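PDB 3TOS: CalS11 from Micromonospora echinospora, which binds S-adenosyl-L-homocysteine and probably acts as an O-methyltransferase in the making of calicheamicin. Local coordinates for residues D60-Q65 / G210-F215; A184-D189 / E201-Y206; E142-H147 / S160-G165. All coordinates share one frame; numbering follows the deposited sequence. Where two conformers were deposited one is given.

Contact 1 (D60-Q65 / G210-F215); sequences DALYRQ and GSIVAF
The carboxamide of Gln-65 meets Ile-212 through its oxygen: OE1 lies 4.0 Å from CD1 of Ile-212. The two side chains cross at about a right angle. The NH2 end of this amide has its own partner, since NE2 is hydrogen-bonded to the hydroxyl of Tyr-252. In the preceding residue, the guanidinium of Arg-64 has Asp-60, one turn back, at its edge, in its plane. This salt bridge runs from Arg-64 NE to Asp-60 OD2 at 2.9 Å and is fairly straight, 163° at the hydrogen. The carboxylate receives it from above its own plane. Helix 50-65 packs here on one face of the central sheet of a Rossmann-like methyltransferase fold, with segment 60-65 nearly antiparallel to strand 211-215 (axes at 156°). Leu-62 carries the apolar part. Its CG is anti to the carbonyl carbon (chi1 -63°), and the fork reaches two strand residues. CD1 meets Ala-214 CB at 3.9 Å, and CD2 meets Ile-212 CG2 at 4.1 Å. At the Gln-65 end a water bridges the segments by hydrogen bonds, 2.9 Å from Gln-65 O and 2.7 Å from Gly-210 O, though it has more acceptors in reach than protons.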
loop_
_atom_site.group_PDB
_atom_site.type_symbol
_atom_site.label_atom_id
_atom_site.label_comp_id
_atom_site.label_asym_id
_atom_site.label_seq_id
_atom_site.Cartn_x
_atom_site.Cartn_y
_atom_site.Cartn_z
ATOM N N ASP B 60 -3.776 -18.732 18.300
ATOM C CA ASP B 60 -3.914 -18.761 16.860
ATOM C C ASP B 60 -3.151 -17.603 16.202
ATOM O O ASP B 60 -2.515 -17.795 15.159
ATOM C CB ASP B 60 -5.411 -18.716 16.452
ATOM C CG ASP B 60 -5.597 -18.618 14.982
ATOM O OD1 ASP B 60 -5.359 -19.629 14.322
ATOM O OD2 ASP B 60 -6.033 -17.572 14.470
ATOM N N ALA B 61 -3.189 -16.415 16.816
ATOM C CA ALA B 61 -2.482 -15.256 16.263
ATOM C C ALA B 61 -0.962 -15.498 16.308
ATOM O O ALA B 61 -0.254 -15.185 15.334
ATOM C CB ALA B 61 -2.824 -13.989 17.062
ATOM N N LEU B 62 -0.451 -16.062 17.408
ATOM C CA LEU B 62 1.003 -16.350 17.467
ATOM C C LEU B 62 1.390 -17.423 16.447
ATOM O O LEU B 62 2.391 -17.263 15.704
ATOM C CB LEU B 62 1.430 -16.832 18.857
ATOM C CG LEU B 62 1.222 -15.792 19.978
ATOM C CD1 LEU B 62 1.603 -16.473 21.294
ATOM C CD2 LEU B 62 2.126 -14.502 19.814
ATOM N N TYR B 63 0.568 -18.467 16.327
ATOM C CA TYR B 63 0.884 -19.543 15.393
ATOM C C TYR B 63 0.889 -19.014 13.963
ATOM O O TYR B 63 1.769 -19.311 13.151
ATOM C CB TYR B 63 -0.128 -20.686 15.542
ATOM C CG TYR B 63 0.265 -22.036 14.925
ATOM C CD1 TYR B 63 1.141 -22.130 13.830
ATOM C CD2 TYR B 63 -0.118 -23.205 15.513
ATOM C CE1 TYR B 63 1.508 -23.329 13.303
ATOM C CE2 TYR B 63 0.285 -24.422 14.987
ATOM C CZ TYR B 63 1.007 -24.486 13.861
ATOM O OH TYR B 63 1.365 -25.737 13.388
ATOM N N ARG B 64 -0.116 -18.207 13.617
ATOM C CA ARG B 64 -0.154 -17.651 12.264
ATOM C C ARG B 64 1.083 -16.826 11.914
ATOM O O ARG B 64 1.482 -16.771 10.764
ATOM C CB ARG B 64 -1.416 -16.817 12.067
ATOM C CG ARG B 64 -2.657 -17.699 11.913
ATOM C CD ARG B 64 -3.858 -16.830 11.539
ATOM N NE ARG B 64 -4.363 -16.013 12.649
ATOM C CZ ARG B 64 -4.291 -14.683 12.746
ATOM N NH1 ARG B 64 -3.653 -13.958 11.825
ATOM N NH2 ARG B 64 -4.817 -14.072 13.812
ATOM N N GLN B 65 1.703 -16.223 12.917
ATOM C CA GLN B 65 2.912 -15.419 12.662
ATOM C C GLN B 65 4.150 -16.225 12.360
ATOM O O GLN B 65 5.110 -15.653 11.821
ATOM C CB GLN B 65 3.219 -14.447 13.821
ATOM C CG GLN B 65 2.163 -13.300 13.793
ATOM C CD GLN B 65 2.492 -12.133 14.721
ATOM O OE1 GLN B 65 3.631 -11.700 14.817
ATOM N NE2 GLN B 65 1.482 -11.637 15.418
ATOM N N GLY B 210 12.747 -13.606 13.208
ATOM C CA GLY B 210 11.373 -13.935 12.856
ATOM C C GLY B 210 10.761 -14.966 13.818
ATOM O O GLY B 210 9.536 -15.095 13.877
ATOM N N SER B 211 11.607 -15.735 14.524
ATOM C CA SER B 211 11.063 -16.560 15.616
ATOM C C SER B 211 10.292 -15.707 16.608
ATOM O O SER B 211 10.655 -14.572 16.881
ATOM C CB SER B 211 12.164 -17.323 16.365
ATOM O OG SER B 211 12.776 -18.287 15.496
ATOM N N ILE B 212 9.225 -16.253 17.156
ATOM C CA ILE B 212 8.492 -15.472 18.143
ATOM C C ILE B 212 8.792 -15.985 19.543
ATOM O O ILE B 212 8.763 -17.211 19.773
ATOM C CB ILE B 212 6.924 -15.583 17.911
ATOM C CG1 ILE B 212 6.594 -15.042 16.525
ATOM C CG2 ILE B 212 6.123 -14.912 19.126
ATOM C CD1 ILE B 212 6.771 -13.565 16.401
ATOM N N VAL B 213 9.029 -15.057 20.469
ATOM C CA VAL B 213 9.200 -15.371 21.877
ATOM C C VAL B 213 8.069 -14.687 22.631
ATOM O O VAL B 213 7.926 -13.463 22.553
ATOM C CB VAL B 213 10.571 -14.908 22.405
ATOM C CG1 VAL B 213 10.693 -15.218 23.918
ATOM C CG2 VAL B 213 11.660 -15.628 21.573
ATOM N N ALA B 214 7.216 -15.488 23.274
ATOM C CA ALA B 214 6.038 -14.952 23.970
ATOM C C ALA B 214 6.041 -15.241 25.467
ATOM O O ALA B 214 6.606 -16.243 25.899
ATOM C CB ALA B 214 4.763 -15.516 23.336
ATOM N N PHE B 215 5.450 -14.328 26.231
ATOM C CA PHE B 215 5.431 -14.414 27.697
ATOM C C PHE B 215 4.016 -14.261 28.171
ATOM O O PHE B 215 3.281 -13.368 27.725
ATOM C CB PHE B 215 6.254 -13.275 28.318
ATOM C CG PHE B 215 7.724 -13.357 27.991
ATOM C CD1 PHE B 215 8.240 -12.605 26.937
ATOM C CD2 PHE B 215 8.572 -14.207 28.717
ATOM C CE1 PHE B 215 9.576 -12.667 26.631
ATOM C CE2 PHE B 215 9.935 -14.273 28.428
ATOM C CZ PHE B 215 10.436 -13.536 27.361
HETATM O O HOH W 1 7.488 -14.066 12.525
#

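Contact 2 (A184-D189 / E201-Y206); sequences ALAYFD and EAIRPY. With SAH (S-adenosyl-L-homocysteine), chain O.
In Ile-203, CG1 sits between the backbone N and the carbonyl carbon (chi1 66°), and chi2 then extends CD1 toward Ala-186 and Phe-188. Phe-188 has CG anti to its carbonyl carbon (chi1 -77°), which swings the ring to meet that methyl. The two side chains approach from opposite directions. CD1 of Ile-203 comes to the ring edge, near its plane, 3.8 Å from CZ of Phe-188. The same methyl is 3.8 Å from CB of Ala-186. One carbon thus serves both strand residues. The segments belong to a beta-alpha-beta crossover: strand 183-188, helix 193-203, then the parallel strand 211-215. Residues 204-206 form a 3-10 turn, with Tyr-206 N bonded to Ile-203 O at 2.9 Å. Phe-76 and Phe-215 also meet the Phe-188 ring. Past the strand, Asp-189 lies in the pockets of both S-adenosyl-L-homocysteine and glutamic acid. Its OD2 accepts a hydrogen bond from the amino N of S-adenosyl-L-homocysteine at 2.7 Å. That oxygen also lies 3.3 Å from CB of the ligand. Replacing Asp-189 by an alanine removes this acceptor and is likely to leave the ligand amino group without its carboxylate mate, although the ligand has other hydrogen bonds, to Gly-77 and Arg-82 among others. The chemistry therefore changes over a few residues: apolar packing holds the strand against the helix, while the residue just beyond its C-terminal end turns a carboxylate to the ligand.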
loop_
_atom_site.group_PDB
_atom_site.type_symbol
_atom_site.label_atom_id
_atom_site.label_comp_id
_atom_site.label_asym_id
_atom_site.label_seq_id
_atom_site.Cartn_x
_atom_site.Cartn_y
_atom_site.Cartn_z
ATOM N N ALA B 184 10.596 -22.086 16.277
ATOM C CA ALA B 184 9.736 -21.073 15.653
ATOM C C ALA B 184 8.949 -20.226 16.657
ATOM O O ALA B 184 8.821 -19.009 16.485
ATOM C CB ALA B 184 8.788 -21.725 14.668
ATOM N N LEU B 185 8.447 -20.890 17.692
ATOM C CA LEU B 185 7.616 -20.207 18.696
ATOM C C LEU B 185 7.989 -20.787 20.065
ATOM O O LEU B 185 7.955 -21.998 20.271
ATOM C CB LEU B 185 6.102 -20.403 18.392
ATOM C CG LEU B 185 5.085 -19.954 19.462
ATOM C CD1 LEU B 185 5.225 -18.436 19.729
ATOM C CD2 LEU B 185 3.684 -20.329 18.998
ATOM N N ALA B 186 8.400 -19.923 20.983
ATOM C CA ALA B 186 8.780 -20.293 22.356
ATOM C C ALA B 186 7.806 -19.580 23.269
ATOM O O ALA B 186 7.798 -18.323 23.325
ATOM C CB ALA B 186 10.194 -19.853 22.670
ATOM N N TYR B 187 6.899 -20.365 23.901
ATOM C CA TYR B 187 5.861 -19.812 24.775
ATOM C C TYR B 187 6.250 -19.974 26.238
ATOM O O TYR B 187 6.220 -21.074 26.790
ATOM C CB TYR B 187 4.483 -20.447 24.456
ATOM C CG TYR B 187 3.387 -19.576 25.040
ATOM C CD1 TYR B 187 2.940 -19.750 26.366
ATOM C CD2 TYR B 187 2.821 -18.535 24.298
ATOM C CE1 TYR B 187 2.009 -18.876 26.930
ATOM C CE2 TYR B 187 1.871 -17.681 24.837
ATOM C CZ TYR B 187 1.481 -17.848 26.143
ATOM O OH TYR B 187 0.538 -16.982 26.679
ATOM N N PHE B 188 6.601 -18.867 26.882
ATOM C CA PHE B 188 6.985 -18.914 28.292
ATOM C C PHE B 188 5.796 -18.749 29.211
ATOM O O PHE B 188 5.179 -17.669 29.275
ATOM C CB PHE B 188 7.982 -17.766 28.565
ATOM C CG PHE B 188 9.356 -18.075 28.062
ATOM C CD1 PHE B 188 9.690 -17.893 26.703
ATOM C CD2 PHE B 188 10.313 -18.524 28.935
ATOM C CE1 PHE B 188 10.987 -18.199 26.223
ATOM C CE2 PHE B 188 11.591 -18.815 28.495
ATOM C CZ PHE B 188 11.961 -18.635 27.105
ATOM N N ASP B 189 5.520 -19.780 29.971
ATOM C CA ASP B 189 4.431 -19.745 30.947
ATOM C C ASP B 189 4.822 -20.466 32.234
ATOM O O ASP B 189 4.033 -21.242 32.823
ATOM C CB ASP B 189 3.149 -20.374 30.375
ATOM C CG ASP B 189 1.902 -19.951 31.129
ATOM O OD1 ASP B 189 2.014 -19.129 32.050
ATOM O OD2 ASP B 189 0.801 -20.454 30.783
ATOM N N GLU B 201 18.184 -18.281 28.263
ATOM C CA GLU B 201 19.647 -18.439 27.907
ATOM C C GLU B 201 19.877 -19.668 26.989
ATOM O O GLU B 201 20.676 -19.603 26.023
ATOM C CB GLU B 201 20.468 -18.552 29.199
ATOM C CG GLU B 201 20.575 -17.243 29.907
ATOM C CD GLU B 201 20.948 -17.359 31.365
ATOM O OE1 GLU B 201 20.912 -18.472 31.941
ATOM O OE2 GLU B 201 21.232 -16.285 31.970
ATOM N N ALA B 202 19.202 -20.767 27.310
ATOM C CA ALA B 202 19.341 -22.022 26.564
ATOM C C ALA B 202 18.803 -21.957 25.109
ATOM O O ALA B 202 19.428 -22.538 24.201
ATOM C CB ALA B 202 18.612 -23.183 27.338
ATOM N N ILE B 203 17.669 -21.271 24.902
ATOM C CA ILE B 203 17.045 -21.335 23.593
ATOM C C ILE B 203 17.683 -20.389 22.578
ATOM O O ILE B 203 17.460 -20.564 21.375
ATOM C CB ILE B 203 15.520 -21.063 23.631
ATOM C CG1 ILE B 203 15.236 -19.622 24.064
ATOM C CG2 ILE B 203 14.793 -22.098 24.467
ATOM C CD1 ILE B 203 13.774 -19.219 23.853
ATOM N N ARG B 204 18.498 -19.431 23.029
ATOM C CA ARG B 204 18.977 -18.407 22.129
ATOM C C ARG B 204 19.645 -18.921 20.846
ATOM O O ARG B 204 19.371 -18.359 19.786
ATOM C CB ARG B 204 19.944 -17.434 22.862
ATOM C CG ARG B 204 20.154 -16.153 22.113
ATOM C CD ARG B 204 20.941 -15.135 22.881
ATOM N NE ARG B 204 21.159 -14.001 22.016
ATOM C CZ ARG B 204 21.518 -12.812 22.470
ATOM N NH1 ARG B 204 21.702 -12.649 23.789
ATOM N NH2 ARG B 204 21.698 -11.811 21.614
ATOM N N PRO B 205 20.498 -19.991 20.925
ATOM C CA PRO B 205 21.209 -20.357 19.678
ATOM C C PRO B 205 20.289 -21.013 18.645
ATOM O O PRO B 205 20.702 -21.266 17.512
ATOM C CB PRO B 205 22.325 -21.317 20.162
ATOM C CG PRO B 205 22.424 -21.141 21.618
ATOM C CD PRO B 205 21.048 -20.688 22.100
ATOM N N TYR B 206 19.025 -21.276 19.026
ATOM C CA TYR B 206 18.131 -22.054 18.149
ATOM C C TYR B 206 17.042 -21.193 17.546
ATOM O O TYR B 206 16.212 -21.673 16.795
ATOM C CB TYR B 206 17.509 -23.247 18.916
ATOM C CG TYR B 206 18.606 -24.123 19.451
ATOM C CD1 TYR B 206 19.130 -25.162 18.658
ATOM C CD2 TYR B 206 19.124 -23.932 20.743
ATOM C CE1 TYR B 206 20.176 -25.967 19.138
ATOM C CE2 TYR B 206 20.155 -24.723 21.198
ATOM C CZ TYR B 206 20.671 -25.735 20.423
ATOM O OH TYR B 206 21.721 -26.506 20.898
HETATM N N SAH O . 0.249 -23.055 30.109
HETATM C CA SAH O . -0.703 -23.535 31.163
HETATM C CB SAH O . -0.456 -22.901 32.522
HETATM C CG SAH O . 0.912 -23.302 33.112
HETATM S SD SAH O . 0.931 -22.963 34.861
HETATM C C SAH O . -2.102 -23.158 30.681
HETATM O O SAH O . -3.121 -23.483 31.365
HETATM O OXT SAH O . -2.279 -22.640 29.572
HETATM C "C5'" SAH O . 2.688 -22.850 35.232
HETATM C "C4'" SAH O . 3.476 -24.186 35.010
HETATM O "O4'" SAH O . 4.881 -23.899 35.053
HETATM C "C3'" SAH O . 3.192 -25.149 36.173
HETATM O "O3'" SAH O . 2.551 -26.352 35.681
HETATM C "C2'" SAH O . 4.572 -25.378 36.765
HETATM O "O2'" SAH O . 4.812 -26.712 37.258
HETATM C "C1'" SAH O . 5.499 -25.041 35.573
HETATM N N9 SAH O . 6.868 -24.678 36.014
HETATM C C8 SAH O . 7.250 -23.607 36.759
HETATM N N7 SAH O . 8.586 -23.737 36.966
HETATM C C5 SAH O . 9.039 -24.867 36.383
HETATM C C6 SAH O . 10.347 -25.521 36.262
HETATM N N6 SAH O . 11.427 -25.003 36.891
HETATM N N1 SAH O . 10.384 -26.669 35.540
HETATM C C2 SAH O . 9.276 -27.186 34.930
HETATM N N3 SAH O . 8.030 -26.678 35.054
HETATM C C4 SAH O . 7.916 -25.480 35.730
#

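Contact 3 (E142-H147 / S160-G165); sequences EVLDAH and SVLVEG
Leu-144 and Leu-162 lean across each other at a slant, joined by one branch from each. CD1 of Leu-144 lies 4.1 Å from CD2 of Leu-162. Leu-144 also lies alongside Ser-160. Both its CB and its CD1 are 4.0 Å from CB of Ser-160, so the leucine spans the serine methylene before it reaches Leu-162. Its CG is anti to the carbonyl carbon (chi1 -67°), which carries CD1 on toward the strand. Ser-160 and Leu-162, two apart on the strand, both point toward the helix. The contact joins helix 136-148 to strand 160-164, the outermost strand on its side of the sheet within this chain. Helix 82-94 lies beside them, with Ala-88 against Leu-144 and Leu-84 against Leu-162. Another side of helix 136-148 meets a neighbouring subunit, where His-147 NE2 bonds to Leu-46 O of that chain. At the strand end, Gly-165 touches S-adenosyl-L-homocysteine, and its backbone angles (phi 137°) call for glycine. Between the two segments the contact is carbon packing without hydrogen bonds, but the same helix also reaches Ser-160 by polar bonds: Lys-141 to its carbonyl O and, in the conformer described, Glu-148 at the helix end to its hydroxyl.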
loop_
_atom_site.group_PDB
_atom_site.type_symbol
_atom_site.label_atom_id
_atom_site.label_comp_id
_atom_site.label_asym_id
_atom_site.label_seq_id
_atom_site.Cartn_x
_atom_site.Cartn_y
_atom_site.Cartn_z
ATOM N N GLU B 142 -2.192 -39.234 25.717
ATOM C CA GLU B 142 -3.341 -39.904 25.023
ATOM C C GLU B 142 -4.169 -38.879 24.246
ATOM O O GLU B 142 -4.656 -39.170 23.142
ATOM C CB GLU B 142 -4.309 -40.571 26.015
ATOM C CG GLU B 142 -3.842 -41.823 26.522
ATOM C CD GLU B 142 -4.950 -42.462 27.319
ATOM O OE1 GLU B 142 -5.023 -42.162 28.556
ATOM O OE2 GLU B 142 -5.827 -43.127 26.687
ATOM N N VAL B 143 -4.385 -37.721 24.850
ATOM C CA VAL B 143 -5.152 -36.670 24.189
ATOM C C VAL B 143 -4.447 -36.190 22.913
ATOM O O VAL B 143 -5.065 -36.110 21.813
ATOM C CB VAL B 143 -5.394 -35.461 25.142
ATOM C CG1 VAL B 143 -5.957 -34.252 24.371
ATOM C CG2 VAL B 143 -6.402 -35.833 26.301
ATOM N N LEU B 144 -3.163 -35.924 23.013
ATOM C CA LEU B 144 -2.400 -35.435 21.835
ATOM C C LEU B 144 -2.366 -36.536 20.772
ATOM O O LEU B 144 -2.570 -36.261 19.590
ATOM C CB LEU B 144 -0.980 -35.020 22.252
ATOM C CG LEU B 144 -1.034 -33.794 23.149
ATOM C CD1 LEU B 144 0.373 -33.568 23.799
ATOM C CD2 LEU B 144 -1.618 -32.598 22.393
ATOM N N ASP B 145 -2.173 -37.790 21.193
ATOM C CA ASP B 145 -2.184 -38.883 20.230
ATOM C C ASP B 145 -3.544 -39.023 19.547
ATOM O O ASP B 145 -3.626 -39.405 18.397
ATOM C CB ASP B 145 -1.900 -40.212 20.923
ATOM C CG ASP B 145 -0.434 -40.404 21.310
ATOM O OD1 ASP B 145 0.454 -39.667 20.857
ATOM O OD2 ASP B 145 -0.185 -41.377 22.030
ATOM N N ALA B 146 -4.613 -38.701 20.252
ATOM C CA ALA B 146 -5.957 -38.745 19.627
ATOM C C ALA B 146 -6.105 -37.729 18.497
ATOM O O ALA B 146 -6.669 -38.068 17.424
ATOM C CB ALA B 146 -7.020 -38.539 20.678
ATOM N N HIS B 147 -5.579 -36.513 18.710
ATOM C CA HIS B 147 -5.576 -35.532 17.623
ATOM C C HIS B 147 -4.756 -36.031 16.461
ATOM O O HIS B 147 -5.207 -35.957 15.292
ATOM C CB HIS B 147 -4.983 -34.204 18.037
ATOM C CG HIS B 147 -5.872 -33.406 18.949
ATOM N ND1 HIS B 147 -6.715 -32.410 18.484
ATOM C CD2 HIS B 147 -6.037 -33.438 20.303
ATOM C CE1 HIS B 147 -7.395 -31.899 19.500
ATOM N NE2 HIS B 147 -6.974 -32.483 20.613
ATOM N N SER B 160 4.421 -34.770 18.950
ATOM C CA SER B 160 4.101 -34.116 20.218
ATOM C C SER B 160 4.874 -34.788 21.336
ATOM O O SER B 160 4.753 -36.031 21.533
ATOM C CB SER B 160 2.604 -34.216 20.551
ATOM O OG SER B 160 1.797 -33.556 19.602
ATOM N N VAL B 161 5.684 -34.009 22.057
ATOM C CA VAL B 161 6.554 -34.602 23.038
ATOM C C VAL B 161 6.338 -33.879 24.350
ATOM O O VAL B 161 6.384 -32.638 24.419
ATOM C CB VAL B 161 8.009 -34.390 22.595
ATOM C CG1 VAL B 161 8.976 -34.797 23.703
ATOM C CG2 VAL B 161 8.252 -35.194 21.308
ATOM N N LEU B 162 6.071 -34.628 25.409
ATOM C CA LEU B 162 6.021 -34.073 26.739
ATOM C C LEU B 162 7.335 -34.383 27.448
ATOM O O LEU B 162 7.755 -35.566 27.549
ATOM C CB LEU B 162 4.861 -34.702 27.493
ATOM C CG LEU B 162 3.524 -34.431 26.839
ATOM C CD1 LEU B 162 2.427 -35.129 27.689
ATOM C CD2 LEU B 162 3.194 -32.937 26.655
ATOM N N VAL B 163 7.967 -33.346 27.962
ATOM C CA VAL B 163 9.260 -33.542 28.622
ATOM C C VAL B 163 9.081 -33.246 30.098
ATOM O O VAL B 163 8.784 -32.107 30.477
ATOM C CB VAL B 163 10.346 -32.652 28.023
ATOM C CG1 VAL B 163 11.685 -32.927 28.702
ATOM C CG2 VAL B 163 10.464 -32.890 26.510
ATOM N N GLU B 164 9.232 -34.273 30.917
ATOM C CA GLU B 164 8.910 -34.132 32.376
ATOM C C GLU B 164 10.155 -33.840 33.177
ATOM O O GLU B 164 11.169 -34.569 33.045
ATOM C CB GLU B 164 8.287 -35.425 32.920
ATOM C CG GLU B 164 7.079 -35.872 32.117
ATOM C CD GLU B 164 6.490 -37.172 32.635
ATOM O OE1 GLU B 164 6.316 -37.288 33.890
ATOM O OE2 GLU B 164 6.175 -38.058 31.764
ATOM N N GLY B 165 10.062 -32.813 34.021
ATOM C CA GLY B 165 11.114 -32.452 34.961
ATOM C C GLY B 165 11.352 -30.953 35.020
ATOM O O GLY B 165 10.593 -30.153 34.448
#

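In the fold
All three contacts set a helix against the same central sheet, and the touching residues are largely buried. Contacts 1 and 2 are close neighbours, with centres 11 Å apart. Their strands, 211-215 and 183-188, pair side by side through backbone bonds, but their helices cover opposite faces. Contact 3 lies on the same face as contact 1 but toward the opposite edge of the sheet, on edge strand 160-164. It has the more extensive subunit contacts, five residues against one in contact 1. Each contact has an aliphatic centre. Contact 1 adds an amide and a water at its partly exposed end, contact 2 an aromatic ring, contact 3 a serine. Contacts 2 and 3 both run on, at their strand ends, to S-adenosyl-L-homocysteine.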